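Glutathione transferase gst1-6 (Anopheles dirus, PDB 1V2A) probably catalyses the conjugation of glutathione to electrophilic substrates with loss of a halide, as a homodimeric insect glutathione transferase of the Delta class. Local coordinates at residues Y5-P10 and A199-A204; T31-P36 and H49-L54; P11-I16 and E192-Q197. One frame throughout, in Å; residues are numbered along the deposited sequence.

In the fold
All three contacts touch one molecule of glutathione sulfonic acid and link the thioredoxin-like N-terminal domain to itself and to helix 191-206. Interactions 1 and 3 use successive turns of that helix, their centres about 9 Å apart, and meet where Leu-7 O accepts a hydrogen bond from Gln-13 NE2 at 2.8 Å. Interaction 2 lies within the N-terminal domain; its centre is about 13 Å from that of interaction 1 and about 17 Å from that of interaction 3. Tyr-5 O to Thr-31 N, 2.7 Å, joins it to interaction 1, and Pro-52 packs on Pro-11 and Cys-12 of interaction 3. Ser-9 holds the sulfonate, Ile-51 the peptide middle of the ligand.

Interaction 1 (Y5-P10 and A199-A204); sequences YSLISP and ADDTLA. With GTS (glutathione sulfonic acid), chain F.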
loop_
_atom_site.group_PDB
_atom_site.type_symbol
_atom_site.label_atom_id
_atom_site.label_comp_id
_atom_site.label_asym_id
_atom_site.label_seq_id
_atom_site.Cartn_x
_atom_site.Cartn_y
_atom_site.Cartn_z
ATOM N N TYR B 5 -8.306 2.897 -17.897
ATOM C CA TYR B 5 -9.145 2.877 -16.713
ATOM C C TYR B 5 -10.594 2.485 -17.002
ATOM O O TYR B 5 -10.959 2.088 -18.114
ATOM C CB TYR B 5 -9.175 4.283 -16.121
ATOM C CG TYR B 5 -10.120 5.158 -16.893
ATOM C CD1 TYR B 5 -11.216 5.742 -16.274
ATOM C CD2 TYR B 5 -9.998 5.289 -18.279
ATOM C CE1 TYR B 5 -12.179 6.423 -17.013
ATOM C CE2 TYR B 5 -10.954 5.968 -19.028
ATOM C CZ TYR B 5 -12.047 6.526 -18.388
ATOM O OH TYR B 5 -13.040 7.137 -19.121
ATOM N N SER B 6 -11.410 2.645 -15.965
ATOM C CA SER B 6 -12.841 2.397 -15.999
ATOM C C SER B 6 -13.417 3.020 -14.736
ATOM O O SER B 6 -13.022 2.657 -13.635
ATOM C CB SER B 6 -13.143 0.907 -16.005
ATOM O OG SER B 6 -14.546 0.711 -15.963
ATOM N N LEU B 7 -14.341 3.958 -14.900
ATOM C CA LEU B 7 -14.974 4.639 -13.773
ATOM C C LEU B 7 -15.669 3.712 -12.787
ATOM O O LEU B 7 -16.045 4.142 -11.699
ATOM C CB LEU B 7 -15.996 5.664 -14.271
ATOM C CG LEU B 7 -15.430 6.983 -14.793
ATOM C CD1 LEU B 7 -16.563 7.885 -15.251
ATOM C CD2 LEU B 7 -14.621 7.648 -13.683
ATOM N N ILE B 8 -15.866 2.456 -13.166
ATOM C CA ILE B 8 -16.516 1.512 -12.273
ATOM C C ILE B 8 -15.489 1.053 -11.245
ATOM O O ILE B 8 -15.837 0.642 -10.133
ATOM C CB ILE B 8 -17.064 0.285 -13.035
ATOM C CG1 ILE B 8 -18.211 0.702 -13.959
ATOM C CG2 ILE B 8 -17.607 -0.734 -12.049
ATOM C CD1 ILE B 8 -17.826 1.676 -15.064
ATOM N N SER B 9 -14.219 1.136 -11.636
ATOM C CA SER B 9 -13.102 0.758 -10.782
ATOM C C SER B 9 -12.813 1.893 -9.795
ATOM O O SER B 9 -12.464 3.004 -10.203
ATOM C CB SER B 9 -11.864 0.481 -11.648
ATOM O OG SER B 9 -10.684 0.382 -10.869
ATOM N N PRO B 10 -12.982 1.636 -8.486
ATOM C CA PRO B 10 -12.730 2.650 -7.459
ATOM C C PRO B 10 -11.274 3.156 -7.478
ATOM O O PRO B 10 -11.021 4.345 -7.324
ATOM C CB PRO B 10 -13.102 1.926 -6.162
ATOM C CG PRO B 10 -14.193 0.989 -6.608
ATOM C CD PRO B 10 -13.604 0.438 -7.892
ATOM N N ALA B 199 -22.249 6.680 -12.516
ATOM C CA ALA B 199 -23.542 6.013 -12.632
ATOM C C ALA B 199 -23.817 5.564 -14.062
ATOM O O ALA B 199 -24.153 4.405 -14.307
ATOM C CB ALA B 199 -24.657 6.942 -12.159
ATOM N N ASP B 200 -23.671 6.482 -15.007
ATOM C CA ASP B 200 -23.916 6.166 -16.409
ATOM C C ASP B 200 -23.043 5.028 -16.891
ATOM O O ASP B 200 -23.530 4.079 -17.507
ATOM C CB ASP B 200 -23.690 7.400 -17.278
ATOM C CG ASP B 200 -24.726 8.480 -17.027
ATOM O OD1 ASP B 200 -25.632 8.265 -16.191
ATOM O OD2 ASP B 200 -24.635 9.544 -17.668
ATOM N N ASP B 201 -21.750 5.118 -16.609
ATOM C CA ASP B 201 -20.820 4.074 -17.008
ATOM C C ASP B 201 -21.141 2.727 -16.379
ATOM O O ASP B 201 -21.114 1.696 -17.054
ATOM C CB ASP B 201 -19.398 4.475 -16.636
ATOM C CG ASP B 201 -18.836 5.508 -17.566
ATOM O OD1 ASP B 201 -19.640 6.216 -18.203
ATOM O OD2 ASP B 201 -17.594 5.612 -17.656
ATOM N N THR B 202 -21.441 2.725 -15.087
ATOM C CA THR B 202 -21.752 1.466 -14.420
ATOM C C THR B 202 -22.974 0.832 -15.067
ATOM O O THR B 202 -23.070 -0.389 -15.165
ATOM C CB THR B 202 -22.053 1.662 -12.945
ATOM O OG1 THR B 202 -23.303 2.343 -12.808
ATOM C CG2 THR B 202 -20.957 2.477 -12.286
ATOM N N LEU B 203 -23.912 1.664 -15.501
ATOM C CA LEU B 203 -25.111 1.150 -16.143
ATOM C C LEU B 203 -24.729 0.642 -17.534
ATOM O O LEU B 203 -25.158 -0.428 -17.956
ATOM C CB LEU B 203 -26.169 2.250 -16.254
ATOM C CG LEU B 203 -27.598 1.874 -15.852
ATOM C CD1 LEU B 203 -28.520 3.042 -16.124
ATOM C CD2 LEU B 203 -28.053 0.645 -16.621
ATOM N N ALA B 204 -23.910 1.411 -18.240
ATOM C CA ALA B 204 -23.473 1.026 -19.573
ATOM C C ALA B 204 -22.610 -0.229 -19.506
ATOM O O ALA B 204 -22.510 -0.977 -20.481
ATOM C CB ALA B 204 -22.698 2.162 -20.217
HETATM N N1 GTS F . -3.666 -1.450 -6.194
HETATM C CA1 GTS F . -4.132 -1.242 -7.536
HETATM C C1 GTS F . -4.265 0.253 -7.685
HETATM O O11 GTS F . -4.062 0.722 -8.789
HETATM O O12 GTS F . -4.547 0.950 -6.699
HETATM C CB1 GTS F . -5.442 -1.979 -7.693
HETATM C CG1 GTS F . -6.070 -1.857 -9.095
HETATM C CD1 GTS F . -6.823 -3.118 -9.489
HETATM O OE1 GTS F . -6.884 -4.111 -8.745
HETATM N N2 GTS F . -7.406 -3.039 -10.683
HETATM C CA2 GTS F . -8.188 -4.159 -11.218
HETATM C C2 GTS F . -7.494 -4.735 -12.406
HETATM O O2 GTS F . -6.964 -3.995 -13.245
HETATM C CB2 GTS F . -9.584 -3.784 -11.707
HETATM S SG2 GTS F . -10.777 -3.102 -10.509
HETATM O O1S GTS F . -10.325 -1.896 -9.894
HETATM O O2S GTS F . -11.960 -2.844 -11.245
HETATM O O3S GTS F . -11.047 -4.057 -9.472
HETATM N N3 GTS F . -7.518 -6.059 -12.467
HETATM C CA3 GTS F . -6.900 -6.751 -13.561
HETATM C C3 GTS F . -6.006 -7.837 -13.084
HETATM O O31 GTS F . -5.454 -8.493 -13.954
HETATM O O32 GTS F . -5.891 -8.014 -11.860
#
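Ile-8, in the type I beta turn from Ser-6 to Ser-9 between the first strand and first helix of the thioredoxin-like domain, comes up against Thr-202 of helix 191-206 with 5.7 Å between their CA atoms. The longer branch of Ile-8, CG1 and CD1, does most of the touching. Ile-8 CG1, anti to its carbonyl carbon (chi1 -67°), lies 3.7 Å from both CA and CG2 of Thr-202, and Ile-8 CD1 reaches 3.6 Å from CB of Asp-201. Leu-7 meets the same aspartate differently: CD1 rests 3.5 Å from Asp-201 OD2, a carbon-to-oxygen touch without polar pairing. The other carboxylate oxygen, OD1, is hydrogen-bonded to Gln-197 one helical turn back, while Lys-30 makes a long, weak ion pair with OD2. Thr-202 turns its hydroxyl back into its own helix, with OG1 2.7 Å from Ala-199 O, an acceptor shared with Leu-203 N; CG2 is left to face the isoleucine. At the last position of the turn, Ser-9 OG gives a 2.5 Å hydrogen bond to sulfonate oxygen O1S of the ligand, consistent with the thiol-activating serine of Delta-class transferases. The turn therefore meets the helix through carbon and the ligand through a hydroxyl, while Asp-201 OD1 and the Thr-202 hydroxyl bond within the helix.

Interaction 2 (T31-P36 and H49-L54); sequences TNVHDP and HTIPTL. With GTS (glutathione sulfonic acid), chain F.
The loop carrying the cis-proline of the thioredoxin-like domain, a hallmark of the glutathione site in this superfamily, brings Ile-51 against Val-33 in the turn ahead of helix 36-45. The two side chains reach toward each other tip to tip, Val-33 CG1 lying 3.5 Å from Ile-51 CG2. Ile-51 CG1 sits between its backbone N and carbonyl carbon (chi1 50°), and from there CD1 also comes 3.6 Å from Val-33 CG1. Thr-31 slides past in the opposite direction, its CB 4.0 Å from Ile-51 CG2. An Asx motif shapes the valine's turn: Asn-32 OD1 accepts from Asp-35 N, and Asp-35 in turn N-caps the helix through Glu-38 N. While its side chain packs inward, the Ile-51 backbone grips glutathione sulfonic acid twice, in the antiparallel manner of a strand. Ile-51 N donates to ligand O2 at 2.7 Å (156°), and Ile-51 O accepts from ligand N2 at 2.8 Å (160°). Val-33 lies over this same stretch, with CG1 3.5 Å from O2. O31 of the ligand's carboxylate comes to the edge of the His-49 ring, too close in the model for its exact place to be relied on. Thr-53 OG1 hydrogen-bonds Thr-50 O at 2.5 Å, tying down the loop around cis-Pro-52. The peptide core of the ligand is thus read by backbone N-H and C=O groups, and the apolar Val-33 and Ile-51 pair lies directly beside those bonds.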
loop_
_atom_site.group_PDB
_atom_site.type_symbol
_atom_site.label_atom_id
_atom_site.label_comp_id
_atom_site.label_asym_id
_atom_site.label_seq_id
_atom_site.Cartn_x
_atom_site.Cartn_y
_atom_site.Cartn_z
ATOM N N THR B 31 -10.858 0.772 -20.473
ATOM C CA THR B 31 -10.240 -0.535 -20.556
ATOM C C THR B 31 -11.014 -1.604 -19.803
ATOM O O THR B 31 -11.397 -1.410 -18.652
ATOM C CB THR B 31 -8.822 -0.486 -19.961
ATOM O OG1 THR B 31 -8.074 0.562 -20.591
ATOM C CG2 THR B 31 -8.115 -1.819 -20.147
ATOM N N ASN B 32 -11.241 -2.732 -20.463
ATOM C CA ASN B 32 -11.923 -3.855 -19.840
ATOM C C ASN B 32 -10.803 -4.843 -19.564
ATOM O O ASN B 32 -10.467 -5.659 -20.419
ATOM C CB ASN B 32 -12.946 -4.475 -20.797
ATOM C CG ASN B 32 -13.551 -5.753 -20.248
ATOM O OD1 ASN B 32 -12.836 -6.688 -19.906
ATOM N ND2 ASN B 32 -14.874 -5.797 -20.162
ATOM N N VAL B 33 -10.218 -4.752 -18.373
ATOM C CA VAL B 33 -9.110 -5.620 -17.990
ATOM C C VAL B 33 -9.446 -7.098 -17.998
ATOM O O VAL B 33 -8.577 -7.938 -17.772
ATOM C CB VAL B 33 -8.553 -5.248 -16.597
ATOM C CG1 VAL B 33 -7.813 -3.936 -16.677
ATOM C CG2 VAL B 33 -9.686 -5.158 -15.583
ATOM N N HIS B 34 -10.705 -7.425 -18.256
ATOM C CA HIS B 34 -11.104 -8.823 -18.308
ATOM C C HIS B 34 -10.968 -9.338 -19.740
ATOM O O HIS B 34 -10.730 -10.524 -19.960
ATOM C CB HIS B 34 -12.540 -8.989 -17.814
ATOM C CG HIS B 34 -12.738 -8.560 -16.395
ATOM N ND1 HIS B 34 -12.533 -7.262 -15.976
ATOM C CD2 HIS B 34 -13.123 -9.253 -15.297
ATOM C CE1 HIS B 34 -12.784 -7.174 -14.682
ATOM N NE2 HIS B 34 -13.144 -8.367 -14.245
ATOM N N ASP B 35 -11.114 -8.445 -20.713
ATOM C CA ASP B 35 -10.987 -8.837 -22.108
ATOM C C ASP B 35 -9.556 -9.282 -22.363
ATOM O O ASP B 35 -8.617 -8.522 -22.135
ATOM C CB ASP B 35 -11.331 -7.671 -23.032
ATOM C CG ASP B 35 -11.010 -7.972 -24.485
ATOM O OD1 ASP B 35 -9.969 -7.490 -24.983
ATOM O OD2 ASP B 35 -11.788 -8.707 -25.125
ATOM N N PRO B 36 -9.373 -10.522 -22.841
ATOM C CA PRO B 36 -8.040 -11.067 -23.124
ATOM C C PRO B 36 -7.238 -10.211 -24.100
ATOM O O PRO B 36 -6.046 -9.988 -23.908
ATOM C CB PRO B 36 -8.348 -12.454 -23.690
ATOM C CG PRO B 36 -9.629 -12.820 -23.008
ATOM C CD PRO B 36 -10.413 -11.530 -23.104
ATOM N N HIS B 49 -0.680 -5.713 -15.696
ATOM C CA HIS B 49 -1.922 -5.471 -16.415
ATOM C C HIS B 49 -3.108 -5.209 -15.496
ATOM O O HIS B 49 -4.062 -5.980 -15.445
ATOM C CB HIS B 49 -2.227 -6.628 -17.388
ATOM C CG HIS B 49 -2.350 -7.972 -16.734
ATOM N ND1 HIS B 49 -3.386 -8.300 -15.886
ATOM C CD2 HIS B 49 -1.573 -9.077 -16.822
ATOM C CE1 HIS B 49 -3.243 -9.549 -15.481
ATOM N NE2 HIS B 49 -2.150 -10.042 -16.033
ATOM N N THR B 50 -3.028 -4.104 -14.765
ATOM C CA THR B 50 -4.092 -3.700 -13.866
ATOM C C THR B 50 -4.362 -2.234 -14.132
ATOM O O THR B 50 -3.469 -1.509 -14.550
ATOM C CB THR B 50 -3.681 -3.823 -12.398
ATOM O OG1 THR B 50 -2.713 -2.810 -12.092
ATOM C CG2 THR B 50 -3.084 -5.192 -12.125
ATOM N N ILE B 51 -5.601 -1.804 -13.921
ATOM C CA ILE B 51 -5.944 -0.404 -14.104
ATOM C C ILE B 51 -6.188 0.130 -12.701
ATOM O O ILE B 51 -6.649 -0.601 -11.821
ATOM C CB ILE B 51 -7.208 -0.222 -14.978
ATOM C CG1 ILE B 51 -8.346 -1.103 -14.464
ATOM C CG2 ILE B 51 -6.888 -0.564 -16.413
ATOM C CD1 ILE B 51 -9.602 -1.062 -15.338
ATOM N N PRO B 52 -5.894 1.410 -12.467
ATOM C CA PRO B 52 -5.365 2.384 -13.418
ATOM C C PRO B 52 -3.913 2.192 -13.831
ATOM O O PRO B 52 -3.096 1.700 -13.063
ATOM C CB PRO B 52 -5.577 3.701 -12.691
ATOM C CG PRO B 52 -5.325 3.313 -11.273
ATOM C CD PRO B 52 -6.072 2.020 -11.137
ATOM N N THR B 53 -3.613 2.599 -15.060
ATOM C CA THR B 53 -2.267 2.541 -15.625
ATOM C C THR B 53 -2.085 3.830 -16.408
ATOM O O THR B 53 -2.831 4.090 -17.349
ATOM C CB THR B 53 -2.088 1.369 -16.602
ATOM O OG1 THR B 53 -2.097 0.137 -15.878
ATOM C CG2 THR B 53 -0.763 1.486 -17.333
ATOM N N LEU B 54 -1.101 4.633 -16.014
ATOM C CA LEU B 54 -0.820 5.904 -16.673
ATOM C C LEU B 54 0.390 5.761 -17.600
ATOM O O LEU B 54 1.215 4.875 -17.402
ATOM C CB LEU B 54 -0.533 6.974 -15.615
ATOM C CG LEU B 54 -0.181 8.399 -16.063
ATOM C CD1 LEU B 54 -1.392 9.036 -16.719
ATOM C CD2 LEU B 54 0.264 9.235 -14.863
HETATM N N1 GTS F . -3.666 -1.450 -6.194
HETATM C CA1 GTS F . -4.132 -1.242 -7.536
HETATM C C1 GTS F . -4.265 0.253 -7.685
HETATM O O11 GTS F . -4.062 0.722 -8.789
HETATM O O12 GTS F . -4.547 0.950 -6.699
HETATM C CB1 GTS F . -5.442 -1.979 -7.693
HETATM C CG1 GTS F . -6.070 -1.857 -9.095
HETATM C CD1 GTS F . -6.823 -3.118 -9.489
HETATM O OE1 GTS F . -6.884 -4.111 -8.745
HETATM N N2 GTS F . -7.406 -3.039 -10.683
HETATM C CA2 GTS F . -8.188 -4.159 -11.218
HETATM C C2 GTS F . -7.494 -4.735 -12.406
HETATM O O2 GTS F . -6.964 -3.995 -13.245
HETATM C CB2 GTS F . -9.584 -3.784 -11.707
HETATM S SG2 GTS F . -10.777 -3.102 -10.509
HETATM O O1S GTS F . -10.325 -1.896 -9.894
HETATM O O2S GTS F . -11.960 -2.844 -11.245
HETATM O O3S GTS F . -11.047 -4.057 -9.472
HETATM N N3 GTS F . -7.518 -6.059 -12.467
HETATM C CA3 GTS F . -6.900 -6.751 -13.561
HETATM C C3 GTS F . -6.006 -7.837 -13.084
HETATM O O31 GTS F . -5.454 -8.493 -13.954
HETATM O O32 GTS F . -5.891 -8.014 -11.860
#

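Interaction 3 (P11-I16 and E192-Q197); sequences PCQSAI and EEFSKQ. With GTS (glutathione sulfonic acid), chain F.
The ring of Phe-194 presents its edge to Gln-13: CB of the glutamine lies near the ring plane, 3.6 Å from CZ, and CG is also in plane at 3.9 Å from that atom. This is a buried helix-to-helix contact between the first helix of the thioredoxin-like domain, 13-22, and helix 191-206 of the C-terminal helical part. The Gln-13 amide is turned almost perpendicular to the ring, 81° between the planes, and the two side chains cross at about a right angle. Ile-16, one turn further along, comes in obliquely with CG2, 3.6 Å from Phe-194 CE1. From helix 191-206, Phe-194 holds its CG anti to the backbone N (chi1 171°), so that the outer edge of the ring reaches both Gln-13 and Ile-16. Leu-7, from the loop before helix 13-22, packs on the same ring. The polar end of Gln-13 turns to that loop, where NE2 donates to Leu-7 O, leaving the aliphatic part of the chain to meet the phenylalanine. Just upstream, Pro-11 approaches the ligand, with CD 3.5 Å from sulfonate oxygen O1S. Away from the interface, Lys-196 folds back over its own helix. Lys-196 NZ forms a salt bridge with Glu-192 OE2, using that oxygen's anti lone pair, and also bonds Glu-192 O at 2.8 Å, above the carbonyl plane and from the face opposite Lys-196 N.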
loop_
_atom_site.group_PDB
_atom_site.type_symbol
_atom_site.label_atom_id
_atom_site.label_comp_id
_atom_site.label_asym_id
_atom_site.label_seq_id
_atom_site.Cartn_x
_atom_site.Cartn_y
_atom_site.Cartn_z
ATOM N N PRO B 11 -10.298 2.254 -7.653
ATOM C CA PRO B 11 -8.912 2.728 -7.684
ATOM C C PRO B 11 -8.694 3.777 -8.787
ATOM O O PRO B 11 -8.025 4.781 -8.566
ATOM C CB PRO B 11 -8.117 1.445 -7.940
ATOM C CG PRO B 11 -8.949 0.408 -7.256
ATOM C CD PRO B 11 -10.350 0.782 -7.662
ATOM N N CYS B 12 -9.265 3.541 -9.968
ATOM C CA CYS B 12 -9.126 4.468 -11.098
ATOM C C CYS B 12 -9.701 5.874 -10.902
ATOM O O CYS B 12 -9.305 6.799 -11.595
ATOM C CB CYS B 12 -9.777 3.886 -12.354
ATOM S SG CYS B 12 -9.056 2.384 -12.984
ATOM N N GLN B 13 -10.627 6.049 -9.968
ATOM C CA GLN B 13 -11.239 7.365 -9.787
ATOM C C GLN B 13 -10.343 8.397 -9.124
ATOM O O GLN B 13 -10.611 9.598 -9.211
ATOM C CB GLN B 13 -12.549 7.243 -8.992
ATOM C CG GLN B 13 -13.407 6.061 -9.406
ATOM C CD GLN B 13 -14.699 5.967 -8.618
ATOM O OE1 GLN B 13 -14.776 6.410 -7.474
ATOM N NE2 GLN B 13 -15.723 5.371 -9.227
ATOM N N SER B 14 -9.287 7.939 -8.457
ATOM C CA SER B 14 -8.367 8.848 -7.778
ATOM C C SER B 14 -7.673 9.793 -8.758
ATOM O O SER B 14 -7.710 11.010 -8.584
ATOM C CB SER B 14 -7.309 8.052 -7.001
ATOM O OG SER B 14 -7.915 7.213 -6.036
ATOM N N ALA B 15 -7.037 9.223 -9.779
ATOM C CA ALA B 15 -6.322 10.004 -10.788
ATOM C C ALA B 15 -7.264 10.914 -11.586
ATOM O O ALA B 15 -6.870 11.992 -12.037
ATOM C CB ALA B 15 -5.567 9.068 -11.727
ATOM N N ILE B 16 -8.504 10.470 -11.763
ATOM C CA ILE B 16 -9.507 11.254 -12.475
ATOM C C ILE B 16 -9.810 12.521 -11.666
ATOM O O ILE B 16 -9.724 13.636 -12.174
ATOM C CB ILE B 16 -10.824 10.453 -12.649
ATOM C CG1 ILE B 16 -10.595 9.257 -13.577
ATOM C CG2 ILE B 16 -11.921 11.358 -13.184
ATOM C CD1 ILE B 16 -10.094 9.622 -14.965
ATOM N N GLU B 192 -20.865 16.160 -8.588
ATOM C CA GLU B 192 -22.150 15.585 -8.975
ATOM C C GLU B 192 -22.091 15.060 -10.407
ATOM O O GLU B 192 -22.663 14.016 -10.722
ATOM C CB GLU B 192 -23.250 16.643 -8.856
ATOM C CG GLU B 192 -24.653 16.079 -8.671
ATOM C CD GLU B 192 -24.831 15.368 -7.335
ATOM O OE1 GLU B 192 -24.568 15.996 -6.287
ATOM O OE2 GLU B 192 -25.236 14.184 -7.329
ATOM N N GLU B 193 -21.389 15.783 -11.272
ATOM C CA GLU B 193 -21.264 15.373 -12.661
ATOM C C GLU B 193 -20.405 14.124 -12.771
ATOM O O GLU B 193 -20.685 13.247 -13.584
ATOM C CB GLU B 193 -20.654 16.494 -13.501
ATOM C CG GLU B 193 -20.557 16.143 -14.973
ATOM C CD GLU B 193 -21.891 15.685 -15.545
ATOM O OE1 GLU B 193 -22.831 16.513 -15.594
ATOM O OE2 GLU B 193 -21.999 14.498 -15.933
ATOM N N PHE B 194 -19.352 14.055 -11.958
ATOM C CA PHE B 194 -18.458 12.898 -11.943
ATOM C C PHE B 194 -19.276 11.708 -11.470
ATOM O O PHE B 194 -19.341 10.670 -12.132
ATOM C CB PHE B 194 -17.288 13.132 -10.975
ATOM C CG PHE B 194 -16.446 11.905 -10.729
ATOM C CD1 PHE B 194 -15.666 11.364 -11.744
ATOM C CD2 PHE B 194 -16.456 11.279 -9.491
ATOM C CE1 PHE B 194 -14.907 10.208 -11.528
ATOM C CE2 PHE B 194 -15.707 10.128 -9.265
ATOM C CZ PHE B 194 -14.931 9.594 -10.288
ATOM N N SER B 195 -19.911 11.882 -10.319
ATOM C CA SER B 195 -20.737 10.846 -9.727
ATOM C C SER B 195 -21.786 10.338 -10.721
ATOM O O SER B 195 -22.066 9.134 -10.783
ATOM C CB SER B 195 -21.418 11.393 -8.479
ATOM O OG SER B 195 -22.161 10.378 -7.835
ATOM N N LYS B 196 -22.370 11.254 -11.492
ATOM C CA LYS B 196 -23.372 10.873 -12.479
ATOM C C LYS B 196 -22.697 10.188 -13.661
ATOM O O LYS B 196 -23.293 9.335 -14.329
ATOM C CB LYS B 196 -24.155 12.099 -12.950
ATOM C CG LYS B 196 -25.630 12.036 -12.576
ATOM C CD LYS B 196 -26.297 13.412 -12.523
ATOM C CE LYS B 196 -25.600 14.328 -11.520
ATOM N NZ LYS B 196 -25.349 13.641 -10.212
ATOM N N GLN B 197 -21.443 10.546 -13.915
ATOM C CA GLN B 197 -20.727 9.925 -15.014
ATOM C C GLN B 197 -20.406 8.495 -14.607
ATOM O O GLN B 197 -20.379 7.587 -15.446
ATOM C CB GLN B 197 -19.439 10.681 -15.322
ATOM C CG GLN B 197 -18.805 10.222 -16.619
ATOM C CD GLN B 197 -19.770 10.331 -17.783
ATOM O OE1 GLN B 197 -20.323 11.395 -18.038
ATOM N NE2 GLN B 197 -19.978 9.228 -18.497
HETATM N N1 GTS F . -3.666 -1.450 -6.194
HETATM C CA1 GTS F . -4.132 -1.242 -7.536
HETATM C C1 GTS F . -4.265 0.253 -7.685
HETATM O O11 GTS F . -4.062 0.722 -8.789
HETATM O O12 GTS F . -4.547 0.950 -6.699
HETATM C CB1 GTS F . -5.442 -1.979 -7.693
HETATM C CG1 GTS F . -6.070 -1.857 -9.095
HETATM C CD1 GTS F . -6.823 -3.118 -9.489
HETATM O OE1 GTS F . -6.884 -4.111 -8.745
HETATM N N2 GTS F . -7.406 -3.039 -10.683
HETATM C CA2 GTS F . -8.188 -4.159 -11.218
HETATM C C2 GTS F . -7.494 -4.735 -12.406
HETATM O O2 GTS F . -6.964 -3.995 -13.245
HETATM C CB2 GTS F . -9.584 -3.784 -11.707
HETATM S SG2 GTS F . -10.777 -3.102 -10.509
HETATM O O1S GTS F . -10.325 -1.896 -9.894
HETATM O O2S GTS F . -11.960 -2.844 -11.245
HETATM O O3S GTS F . -11.047 -4.057 -9.472
HETATM N N3 GTS F . -7.518 -6.059 -12.467
HETATM C CA3 GTS F . -6.900 -6.751 -13.561
HETATM C C3 GTS F . -6.006 -7.837 -13.084
HETATM O O31 GTS F . -5.454 -8.493 -13.954
HETATM O O32 GTS F . -5.891 -8.014 -11.860
#